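Long-range contacts in GH62 arabinofuranosidase (Podospora anserina, PDB 4N4B), which probably releases terminal alpha-L-arabinofuranosyl residues from xylan as a calcium-binding, five-bladed beta-propeller hydrolase: residues G239-R244 / T280-H285; L73-F78 / T88-D93; S174-S179 / S250-W255. All blocks are in the same frame, centred on the assembly; numbering follows the deposited sequence.

Interaction 1: residues G239-R244 / T280-H285; sequences GHRWFR and TKSISH. With CA (calcium ion), chain B.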
loop_
_atom_site.group_PDB
_atom_site.type_symbol
_atom_site.label_atom_id
_atom_site.label_comp_id
_atom_site.label_asym_id
_atom_site.label_seq_id
_atom_site.Cartn_x
_atom_site.Cartn_y
_atom_site.Cartn_z
ATOM N N GLY A 239 -14.977 -14.851 -0.055
ATOM C CA GLY A 239 -15.016 -13.815 0.930
ATOM C C GLY A 239 -13.643 -13.319 1.349
ATOM O O GLY A 239 -13.594 -12.351 2.096
ATOM N N HIS A 240 -12.615 -13.990 0.945
ATOM C CA HIS A 240 -11.247 -13.608 1.428
ATOM C C HIS A 240 -10.549 -12.737 0.428
ATOM O O HIS A 240 -10.760 -12.718 -0.779
ATOM C CB HIS A 240 -10.422 -14.892 1.608
ATOM C CG HIS A 240 -10.952 -15.742 2.721
ATOM N ND1 HIS A 240 -11.467 -17.018 2.540
ATOM C CD2 HIS A 240 -11.106 -15.438 4.016
ATOM C CE1 HIS A 240 -11.862 -17.478 3.698
ATOM N NE2 HIS A 240 -11.709 -16.538 4.598
ATOM N N ARG A 241 -9.677 -11.875 0.971
ATOM C CA ARG A 241 -8.927 -10.902 0.202
ATOM C C ARG A 241 -7.802 -11.570 -0.594
ATOM O O ARG A 241 -7.197 -12.566 -0.162
ATOM C CB ARG A 241 -8.336 -9.878 1.140
ATOM C CG ARG A 241 -9.314 -9.139 2.046
ATOM C CD ARG A 241 -10.463 -8.550 1.250
ATOM N NE ARG A 241 -11.328 -7.740 2.098
ATOM C CZ ARG A 241 -11.331 -6.415 2.174
ATOM N NH1 ARG A 241 -10.367 -5.703 1.574
ATOM N NH2 ARG A 241 -12.251 -5.820 2.952
ATOM N N TRP A 242 -7.523 -11.027 -1.764
ATOM C CA TRP A 242 -6.467 -11.474 -2.623
ATOM C C TRP A 242 -6.027 -10.338 -3.533
ATOM O O TRP A 242 -6.681 -9.289 -3.591
ATOM C CB TRP A 242 -6.896 -12.688 -3.444
ATOM C CG TRP A 242 -8.019 -12.526 -4.405
ATOM C CD1 TRP A 242 -9.323 -12.176 -4.089
ATOM C CD2 TRP A 242 -7.924 -12.531 -5.820
ATOM N NE1 TRP A 242 -10.067 -12.119 -5.261
ATOM C CE2 TRP A 242 -9.226 -12.343 -6.328
ATOM C CE3 TRP A 242 -6.890 -12.791 -6.720
ATOM C CZ2 TRP A 242 -9.497 -12.319 -7.692
ATOM C CZ3 TRP A 242 -7.175 -12.856 -8.076
ATOM C CH2 TRP A 242 -8.482 -12.605 -8.547
ATOM N N PHE A 243 -4.944 -10.544 -4.262
ATOM C CA PHE A 243 -4.373 -9.539 -5.165
ATOM C C PHE A 243 -4.443 -10.016 -6.626
ATOM O O PHE A 243 -4.042 -11.137 -6.978
ATOM C CB PHE A 243 -2.919 -9.210 -4.789
ATOM C CG PHE A 243 -2.867 -8.228 -3.670
ATOM C CD1 PHE A 243 -2.970 -6.849 -3.848
ATOM C CD2 PHE A 243 -2.776 -8.733 -2.374
ATOM C CE1 PHE A 243 -2.941 -6.000 -2.721
ATOM C CE2 PHE A 243 -2.771 -7.860 -1.318
ATOM C CZ PHE A 243 -2.909 -6.522 -1.499
ATOM N N ARG A 244 -4.799 -9.023 -7.445
ATOM C CA ARG A 244 -4.751 -9.126 -8.915
ATOM C C ARG A 244 -3.680 -8.196 -9.423
ATOM O O ARG A 244 -3.304 -7.207 -8.812
ATOM C CB ARG A 244 -6.080 -8.596 -9.410
ATOM C CG ARG A 244 -7.271 -9.331 -8.909
ATOM C CD ARG A 244 -8.603 -8.877 -9.498
ATOM N NE ARG A 244 -8.703 -9.270 -10.909
ATOM C CZ ARG A 244 -9.413 -8.633 -11.798
ATOM N NH1 ARG A 244 -10.068 -7.555 -11.522
ATOM N NH2 ARG A 244 -9.403 -9.095 -13.044
ATOM N N THR A 280 -3.718 -17.169 8.193
ATOM C CA THR A 280 -4.639 -16.337 7.454
ATOM C C THR A 280 -5.015 -17.027 6.133
ATOM O O THR A 280 -4.240 -17.731 5.609
ATOM C CB THR A 280 -4.017 -14.913 7.225
ATOM O OG1 THR A 280 -4.971 -14.096 6.593
ATOM C CG2 THR A 280 -2.756 -14.960 6.376
ATOM N N LYS A 281 -6.217 -16.756 5.643
ATOM C CA LYS A 281 -6.648 -17.088 4.290
ATOM C C LYS A 281 -6.647 -15.816 3.440
ATOM O O LYS A 281 -6.271 -15.937 2.271
ATOM C CB LYS A 281 -8.028 -17.744 4.241
ATOM C CG LYS A 281 -7.924 -19.143 4.725
ATOM C CD LYS A 281 -9.297 -19.869 4.597
ATOM C CE LYS A 281 -9.237 -21.240 5.264
ATOM N NZ LYS A 281 -10.508 -21.579 5.973
ATOM N N SER A 282 -6.988 -14.698 4.006
ATOM C CA SER A 282 -6.885 -13.383 3.265
ATOM C C SER A 282 -5.404 -13.065 3.095
ATOM O O SER A 282 -4.617 -13.105 4.030
ATOM C CB SER A 282 -7.579 -12.327 4.045
ATOM O OG SER A 282 -8.993 -12.368 3.775
ATOM N N ILE A 283 -5.061 -12.557 1.907
ATOM C CA ILE A 283 -3.777 -11.851 1.634
ATOM C C ILE A 283 -4.175 -10.462 1.251
ATOM O O ILE A 283 -4.814 -10.239 0.227
ATOM C CB ILE A 283 -2.991 -12.557 0.503
ATOM C CG1 ILE A 283 -2.862 -14.068 0.675
ATOM C CG2 ILE A 283 -1.660 -11.847 0.373
ATOM C CD1 ILE A 283 -2.052 -14.490 1.872
ATOM N N SER A 284 -3.974 -9.541 2.140
ATOM C CA SER A 284 -4.592 -8.217 2.030
ATOM C C SER A 284 -3.523 -7.100 2.115
ATOM O O SER A 284 -2.392 -7.353 2.354
ATOM C CB SER A 284 -5.691 -8.113 3.122
ATOM O OG SER A 284 -6.410 -6.922 3.126
ATOM N N HIS A 285 -3.999 -5.871 1.953
ATOM C CA HIS A 285 -3.256 -4.625 1.794
ATOM C C HIS A 285 -1.802 -4.713 2.254
ATOM O O HIS A 285 -1.523 -4.784 3.387
ATOM C CB HIS A 285 -3.975 -3.492 2.576
ATOM C CG HIS A 285 -3.610 -2.105 2.129
ATOM N ND1 HIS A 285 -4.496 -1.059 2.115
ATOM C CD2 HIS A 285 -2.419 -1.585 1.770
ATOM C CE1 HIS A 285 -3.875 0.023 1.693
ATOM N NE2 HIS A 285 -2.615 -0.272 1.459
HETATM CA CA CA B . -0.985 0.991 0.655
HETATM O O HOH W 1 -6.962 -15.326 -0.301
HETATM O O HOH W 2 0.437 -0.584 1.199
HETATM O O HOH W 3 -1.135 -0.052 -1.150
HETATM O O HOH W 4 0.708 2.184 0.133
HETATM O O HOH W 5 -0.741 1.771 2.708
HETATM O O HOH W 6 -2.322 2.376 0.174
#

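Interaction 2: residues L73-F78 / T88-D93; sequences LVYFTF and TFYYLD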
loop_
_atom_site.group_PDB
_atom_site.type_symbol
_atom_site.label_atom_id
_atom_site.label_comp_id
_atom_site.label_asym_id
_atom_site.label_seq_id
_atom_site.Cartn_x
_atom_site.Cartn_y
_atom_site.Cartn_z
ATOM N N LEU A 73 -1.652 6.548 12.323
ATOM C CA LEU A 73 -0.444 6.012 11.721
ATOM C C LEU A 73 0.674 5.671 12.700
ATOM O O LEU A 73 0.834 6.328 13.666
ATOM C CB LEU A 73 0.102 6.969 10.650
ATOM C CG LEU A 73 -0.840 7.265 9.488
ATOM C CD1 LEU A 73 -0.176 8.237 8.553
ATOM C CD2 LEU A 73 -1.153 6.026 8.674
ATOM N N VAL A 74 1.432 4.636 12.377
ATOM C CA VAL A 74 2.561 4.249 13.221
ATOM C C VAL A 74 3.790 3.990 12.354
ATOM O O VAL A 74 3.656 3.539 11.260
ATOM C CB VAL A 74 2.194 3.024 14.112
ATOM C CG1 VAL A 74 1.959 1.737 13.265
ATOM C CG2 VAL A 74 3.255 2.745 15.180
ATOM N N TYR A 75 4.965 4.291 12.921
ATOM C CA TYR A 75 6.299 3.992 12.310
ATOM C C TYR A 75 7.033 2.985 13.168
ATOM O O TYR A 75 7.003 3.042 14.417
ATOM C CB TYR A 75 7.124 5.278 12.291
ATOM C CG TYR A 75 8.570 5.098 11.870
ATOM C CD1 TYR A 75 8.938 4.742 10.598
ATOM C CD2 TYR A 75 9.580 5.237 12.826
ATOM C CE1 TYR A 75 10.232 4.525 10.269
ATOM C CE2 TYR A 75 10.930 5.088 12.516
ATOM C CZ TYR A 75 11.240 4.723 11.278
ATOM O OH TYR A 75 12.600 4.549 10.905
ATOM N N PHE A 76 7.681 2.065 12.540
ATOM C CA PHE A 76 8.609 1.160 13.224
ATOM C C PHE A 76 9.676 0.718 12.281
ATOM O O PHE A 76 9.578 0.799 11.048
ATOM C CB PHE A 76 7.863 0.023 13.928
ATOM C CG PHE A 76 6.998 -0.827 13.036
ATOM C CD1 PHE A 76 5.710 -0.391 12.720
ATOM C CD2 PHE A 76 7.457 -2.027 12.509
ATOM C CE1 PHE A 76 4.904 -1.194 11.872
ATOM C CE2 PHE A 76 6.610 -2.774 11.688
ATOM C CZ PHE A 76 5.372 -2.349 11.373
ATOM N N THR A 77 10.766 0.108 12.831
ATOM C CA THR A 77 11.973 -0.196 12.093
ATOM C C THR A 77 12.697 -1.392 12.638
ATOM O O THR A 77 12.572 -1.637 13.845
ATOM C CB THR A 77 12.871 1.060 12.063
ATOM O OG1 THR A 77 14.082 0.805 11.310
ATOM C CG2 THR A 77 13.203 1.573 13.408
ATOM N N PHE A 78 13.368 -2.138 11.811
ATOM C CA PHE A 78 14.038 -3.343 12.252
ATOM C C PHE A 78 14.963 -3.748 11.141
ATOM O O PHE A 78 14.722 -3.506 10.031
ATOM C CB PHE A 78 13.007 -4.501 12.518
ATOM C CG PHE A 78 12.019 -4.693 11.407
ATOM C CD1 PHE A 78 10.870 -3.954 11.392
ATOM C CD2 PHE A 78 12.258 -5.549 10.387
ATOM C CE1 PHE A 78 9.963 -4.076 10.378
ATOM C CE2 PHE A 78 11.363 -5.666 9.356
ATOM C CZ PHE A 78 10.207 -4.897 9.340
ATOM N N THR A 88 9.857 -1.193 18.422
ATOM C CA THR A 88 9.146 -0.142 19.086
ATOM C C THR A 88 8.200 0.587 18.092
ATOM O O THR A 88 8.589 0.941 17.008
ATOM C CB THR A 88 10.126 0.871 19.697
ATOM O OG1 THR A 88 10.861 0.068 20.700
ATOM C CG2 THR A 88 9.453 2.058 20.337
ATOM N N PHE A 89 7.010 0.847 18.563
ATOM C CA PHE A 89 6.064 1.619 17.765
ATOM C C PHE A 89 6.215 3.120 18.078
ATOM O O PHE A 89 6.206 3.506 19.212
ATOM C CB PHE A 89 4.632 1.204 18.113
ATOM C CG PHE A 89 4.134 -0.005 17.374
ATOM C CD1 PHE A 89 4.922 -0.723 16.542
ATOM C CD2 PHE A 89 2.862 -0.399 17.559
ATOM C CE1 PHE A 89 4.431 -1.819 15.905
ATOM C CE2 PHE A 89 2.352 -1.493 16.933
ATOM C CZ PHE A 89 3.143 -2.208 16.103
ATOM N N TYR A 90 6.375 3.917 17.041
ATOM C CA TYR A 90 6.399 5.359 17.155
ATOM C C TYR A 90 5.158 5.910 16.486
ATOM O O TYR A 90 5.041 5.890 15.357
ATOM C CB TYR A 90 7.672 5.980 16.558
ATOM C CG TYR A 90 8.944 5.452 17.200
ATOM C CD1 TYR A 90 9.402 5.999 18.336
ATOM C CD2 TYR A 90 9.614 4.402 16.689
ATOM C CE1 TYR A 90 10.542 5.522 18.957
ATOM C CE2 TYR A 90 10.765 3.917 17.299
ATOM C CZ TYR A 90 11.208 4.508 18.432
ATOM O OH TYR A 90 12.345 3.952 19.009
ATOM N N TYR A 91 4.239 6.355 17.302
ATOM C CA TYR A 91 2.956 6.806 16.827
ATOM C C TYR A 91 3.051 8.221 16.239
ATOM O O TYR A 91 3.537 9.118 16.844
ATOM C CB TYR A 91 1.957 6.755 17.995
ATOM C CG TYR A 91 1.672 5.317 18.467
ATOM C CD1 TYR A 91 0.873 4.491 17.744
ATOM C CD2 TYR A 91 2.223 4.828 19.631
ATOM C CE1 TYR A 91 0.643 3.209 18.131
ATOM C CE2 TYR A 91 1.966 3.527 20.029
ATOM C CZ TYR A 91 1.160 2.733 19.285
ATOM O OH TYR A 91 0.895 1.458 19.703
ATOM N N LEU A 92 2.574 8.364 15.029
ATOM C CA LEU A 92 2.740 9.621 14.318
ATOM C C LEU A 92 1.809 10.723 14.789
ATOM O O LEU A 92 1.991 11.844 14.450
ATOM C CB LEU A 92 2.640 9.432 12.802
ATOM C CG LEU A 92 3.617 8.457 12.158
ATOM C CD1 LEU A 92 3.641 8.727 10.655
ATOM C CD2 LEU A 92 5.057 8.604 12.720
ATOM N N ASP A 93 0.863 10.364 15.646
ATOM C CA ASP A 93 0.061 11.423 16.277
ATOM C C ASP A 93 0.873 12.293 17.229
ATOM O O ASP A 93 0.380 13.336 17.638
ATOM C CB ASP A 93 -1.221 10.908 16.921
ATOM C CG ASP A 93 -1.022 10.012 18.104
ATOM O OD1 ASP A 93 0.098 9.859 18.590
ATOM O OD2 ASP A 93 -2.034 9.422 18.581
HETATM O O HOH W 7 -0.622 7.514 15.792
HETATM O O HOH W 8 10.942 0.591 15.668
#

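Interaction 3: residues S174-S179 / S250-W255; sequences SCHLFS and SIRGPW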
loop_
_atom_site.group_PDB
_atom_site.type_symbol
_atom_site.label_atom_id
_atom_site.label_comp_id
_atom_site.label_asym_id
_atom_site.label_seq_id
_atom_site.Cartn_x
_atom_site.Cartn_y
_atom_site.Cartn_z
ATOM N N SER A 174 6.365 13.371 -15.062
ATOM C CA SER A 174 5.053 13.540 -14.496
ATOM C C SER A 174 4.908 12.654 -13.248
ATOM O O SER A 174 5.504 11.630 -13.097
ATOM C CB SER A 174 3.947 13.139 -15.410
ATOM O OG SER A 174 4.006 13.960 -16.634
ATOM N N CYS A 175 4.087 13.181 -12.311
ATOM C CA CYS A 175 3.719 12.433 -11.094
ATOM C C CYS A 175 2.245 12.178 -11.101
ATOM O O CYS A 175 1.420 13.079 -11.317
ATOM C CB CYS A 175 4.061 13.228 -9.862
ATOM S SG CYS A 175 5.840 13.436 -9.574
ATOM N N HIS A 176 1.902 10.928 -10.806
ATOM C CA HIS A 176 0.518 10.416 -10.857
ATOM C C HIS A 176 0.062 9.995 -9.450
ATOM O O HIS A 176 0.892 9.485 -8.655
ATOM C CB HIS A 176 0.488 9.179 -11.753
ATOM C CG HIS A 176 0.920 9.456 -13.169
ATOM N ND1 HIS A 176 2.225 9.519 -13.638
ATOM C CD2 HIS A 176 0.067 9.701 -14.171
ATOM C CE1 HIS A 176 2.097 9.826 -14.963
ATOM N NE2 HIS A 176 0.832 9.865 -15.293
ATOM N N LEU A 177 -1.178 10.244 -9.184
ATOM C CA LEU A 177 -1.822 9.961 -7.905
ATOM C C LEU A 177 -3.019 9.100 -8.165
ATOM O O LEU A 177 -4.016 9.522 -8.781
ATOM C CB LEU A 177 -2.246 11.210 -7.203
ATOM C CG LEU A 177 -3.084 11.147 -5.890
ATOM C CD1 LEU A 177 -2.289 10.347 -4.871
ATOM C CD2 LEU A 177 -3.472 12.499 -5.421
ATOM N N PHE A 178 -2.937 7.873 -7.674
ATOM C CA PHE A 178 -3.954 6.834 -7.789
ATOM C C PHE A 178 -4.790 6.759 -6.526
ATOM O O PHE A 178 -4.250 7.032 -5.410
ATOM C CB PHE A 178 -3.388 5.497 -8.069
ATOM C CG PHE A 178 -2.770 5.351 -9.415
ATOM C CD1 PHE A 178 -1.488 5.764 -9.685
ATOM C CD2 PHE A 178 -3.503 4.709 -10.429
ATOM C CE1 PHE A 178 -0.952 5.512 -10.992
ATOM C CE2 PHE A 178 -2.954 4.503 -11.695
ATOM C CZ PHE A 178 -1.714 4.976 -11.962
ATOM N N SER A 179 -6.057 6.398 -6.582
ATOM C CA SER A 179 -6.922 6.226 -5.424
ATOM C C SER A 179 -8.096 5.392 -5.780
ATOM O O SER A 179 -8.370 5.122 -6.981
ATOM C CB SER A 179 -7.352 7.569 -4.870
ATOM O OG SER A 179 -8.225 8.300 -5.780
ATOM N N SER A 250 2.939 2.221 -19.871
ATOM C CA SER A 250 2.786 3.577 -19.343
ATOM C C SER A 250 2.014 3.540 -18.022
ATOM O O SER A 250 1.205 2.718 -17.851
ATOM C CB SER A 250 2.040 4.483 -20.333
ATOM O OG SER A 250 1.642 5.687 -19.792
ATOM N N ILE A 251 2.332 4.467 -17.136
ATOM C CA ILE A 251 1.558 4.690 -15.915
ATOM C C ILE A 251 0.083 4.955 -16.238
ATOM O O ILE A 251 -0.772 4.670 -15.471
ATOM C CB ILE A 251 2.192 5.794 -15.046
ATOM C CG1 ILE A 251 3.593 5.360 -14.635
ATOM C CG2 ILE A 251 1.326 6.073 -13.820
ATOM C CD1 ILE A 251 4.455 6.450 -14.100
ATOM N N ARG A 252 -0.173 5.504 -17.405
ATOM C CA ARG A 252 -1.477 5.810 -17.866
ATOM C C ARG A 252 -2.241 4.637 -18.475
ATOM O O ARG A 252 -3.419 4.844 -18.825
ATOM C CB ARG A 252 -1.469 7.005 -18.893
ATOM C CG ARG A 252 -0.750 8.201 -18.427
ATOM C CD ARG A 252 -1.045 9.440 -19.346
ATOM N NE ARG A 252 -0.310 10.606 -18.859
ATOM C CZ ARG A 252 0.996 10.772 -19.056
ATOM N NH1 ARG A 252 1.696 9.881 -19.791
ATOM N NH2 ARG A 252 1.631 11.772 -18.483
ATOM N N GLY A 253 -1.630 3.464 -18.531
ATOM C CA GLY A 253 -2.235 2.345 -19.183
ATOM C C GLY A 253 -2.003 2.452 -20.707
ATOM O O GLY A 253 -1.310 3.360 -21.128
ATOM N N PRO A 254 -2.567 1.520 -21.486
ATOM C CA PRO A 254 -3.547 0.561 -21.005
ATOM C C PRO A 254 -2.837 -0.588 -20.255
ATOM O O PRO A 254 -1.747 -0.914 -20.522
ATOM C CB PRO A 254 -4.212 0.000 -22.325
ATOM C CG PRO A 254 -3.183 0.213 -23.360
ATOM C CD PRO A 254 -2.420 1.491 -22.977
ATOM N N TRP A 255 -3.663 -1.213 -19.399
ATOM C CA TRP A 255 -3.183 -2.317 -18.548
ATOM C C TRP A 255 -3.565 -3.709 -19.100
ATOM O O TRP A 255 -4.746 -3.929 -19.371
ATOM C CB TRP A 255 -3.737 -2.161 -17.109
ATOM C CG TRP A 255 -3.244 -0.949 -16.405
ATOM C CD1 TRP A 255 -3.899 0.277 -16.311
ATOM C CD2 TRP A 255 -1.979 -0.778 -15.752
ATOM N NE1 TRP A 255 -3.042 1.187 -15.679
ATOM C CE2 TRP A 255 -1.906 0.563 -15.320
ATOM C CE3 TRP A 255 -0.883 -1.610 -15.562
ATOM C CZ2 TRP A 255 -0.753 1.077 -14.706
ATOM C CZ3 TRP A 255 0.231 -1.118 -14.883
ATOM C CH2 TRP A 255 0.288 0.198 -14.493
HETATM O O HOH W 9 4.372 12.599 -18.818
#

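Interaction 1: residues G239-R244 / T280-H285
Arg241, at the start of strand 241-248 in one blade of the five-bladed beta-propeller, meets Ser282 and Ile283, in the loop that leads into strand 286-288 of the next sheet. Two direct hydrogen bonds and one water join the segments, whose directions differ by 48°. Arg241 N donates to Ser282 OG (2.9 Å), and Ile283 N donates to Arg241 O at 3.0 Å, approaching from above the carbonyl plane. A bridging water gives that same Arg241 O a second proton at 2.8 Å and also donates to Lys281 O.

Packing accounts for the flanks. Over the face of the His240 ring sits Lys281 CB, 3.7 Å from the centroid and only 1° off the normal, a centred CH-pi contact. Arg241 CB touches Ser284 CB at 3.7 Å. Beyond this the bend at chi2 (-51°) carries the guanidinium away, to salt bridges with Glu233 and Glu216; Glu233 also hydrogen-bonds to Ser284 OG and to the backbone N of His285. The rim of the Phe243 ring abuts the Ser284-His285 peptide, with CZ 3.7 Å from His285 N.

Metal coordination ends the segment: five waters surround the calcium ion, and His285, its CG anti to the backbone N, binds it through NE2 at 2.2 Å.

Interaction 2: residues L73-F78 / T88-D93
Tyr75 and Tyr90 form a hydrogen-bonded antiparallel pair in which both backbone groups of each residue are used. Tyr75 N donates to Tyr90 O at 2.9 Å (170° at the hydrogen), and Tyr90 N returns a 2.8 Å bond to Tyr75 O, nearly along the C=O axis. A third bond, Leu92 N to Leu73 O at 3.0 Å, extends the pairing to where the second chain enters a 3-10 turn. Leu73 O takes a second proton from a water that in turn accepts from Asp93 N. At the other end, a water accepts from Thr77 N and donates to Thr88 O, replacing direct pairing where the chains part.

Tyr91 OH hydrogen-bonds to Asp40, and Asp93 OD2 forms a salt bridge with Arg42. Apolar contacts occupy both faces. On the Val74-Tyr91 face, Val74 CG2, anti to its backbone N, reaches Phe89 CB at 3.6 Å; beside it Phe89 CE1 lies over the Phe76 ring, the two planes inclined at 38°. On the Tyr75-Tyr90 face, Leu92 CD2 meets Tyr75 CB at 3.9 Å. Such a hairpin, adding a short fourth strand to strand 70-78, forms the edge of a four-stranded antiparallel propeller blade.

Interaction 3: residues S174-S179 / S250-W255
Ile251 and Arg252, at the middle of a type I turn, bear on His176 and Phe178 of strand 174-180. The preceding Ser250 sets up the turn: its carbonyl O accepts from Gly253 N at 3.0 Å, while its OG accepts from Arg252 N at 3.0 Å, making an ST turn on the same residue.

Ile251 comes next and carries the apolar contact. Its CG2, placed anti to the backbone N, rests over one face of the His176 ring, 3.6 Å from the centroid and 18° off the normal, a CH-pi contact. The same methyl also touches Phe178 CE1 at 3.7 Å, and Ile251 O lies at the Phe178 ring edge, 3.6 Å from CZ.

Arg252 runs extended from CG to NE across the rim of the His176 imidazole, the guanidinium and ring planes 68° apart. Its NH2 reaches Ser174 through a water, which accepts from NH2 at 2.9 Å and lies 2.6 Å from Ser174 OG; a salt bridge from NE to Glu190 adds a second hold on the strand's sheet. Gly253, with a positive phi of 81°, closes the turn. The turn after strand 241-248 thus packs on strand 174-180 of the preceding blade, as adjacent blades of a beta-propeller do.

How the interactions relate
From the N terminus, interaction 2 closes first: a nine-residue loop brings 88-93 back beside 73-78 within one antiparallel sheet. Both other contacts open later and join different sheets. Interaction 3 begins at 174-179 and is completed 70 residues later by 250-255; in between, 239-244 opens interaction 1, which closes at 280-285. Their segments therefore alternate and cross. The sheet of strands 216-222 to 256-257 is thus tied backward to the sheet containing 174-180 and forward to the sheet containing 286-288. None of the three touch: nearest atoms are about 9 Å apart between interactions 1 and 3, and interactions 2 and 3 lie on opposite sides of the chain's centre.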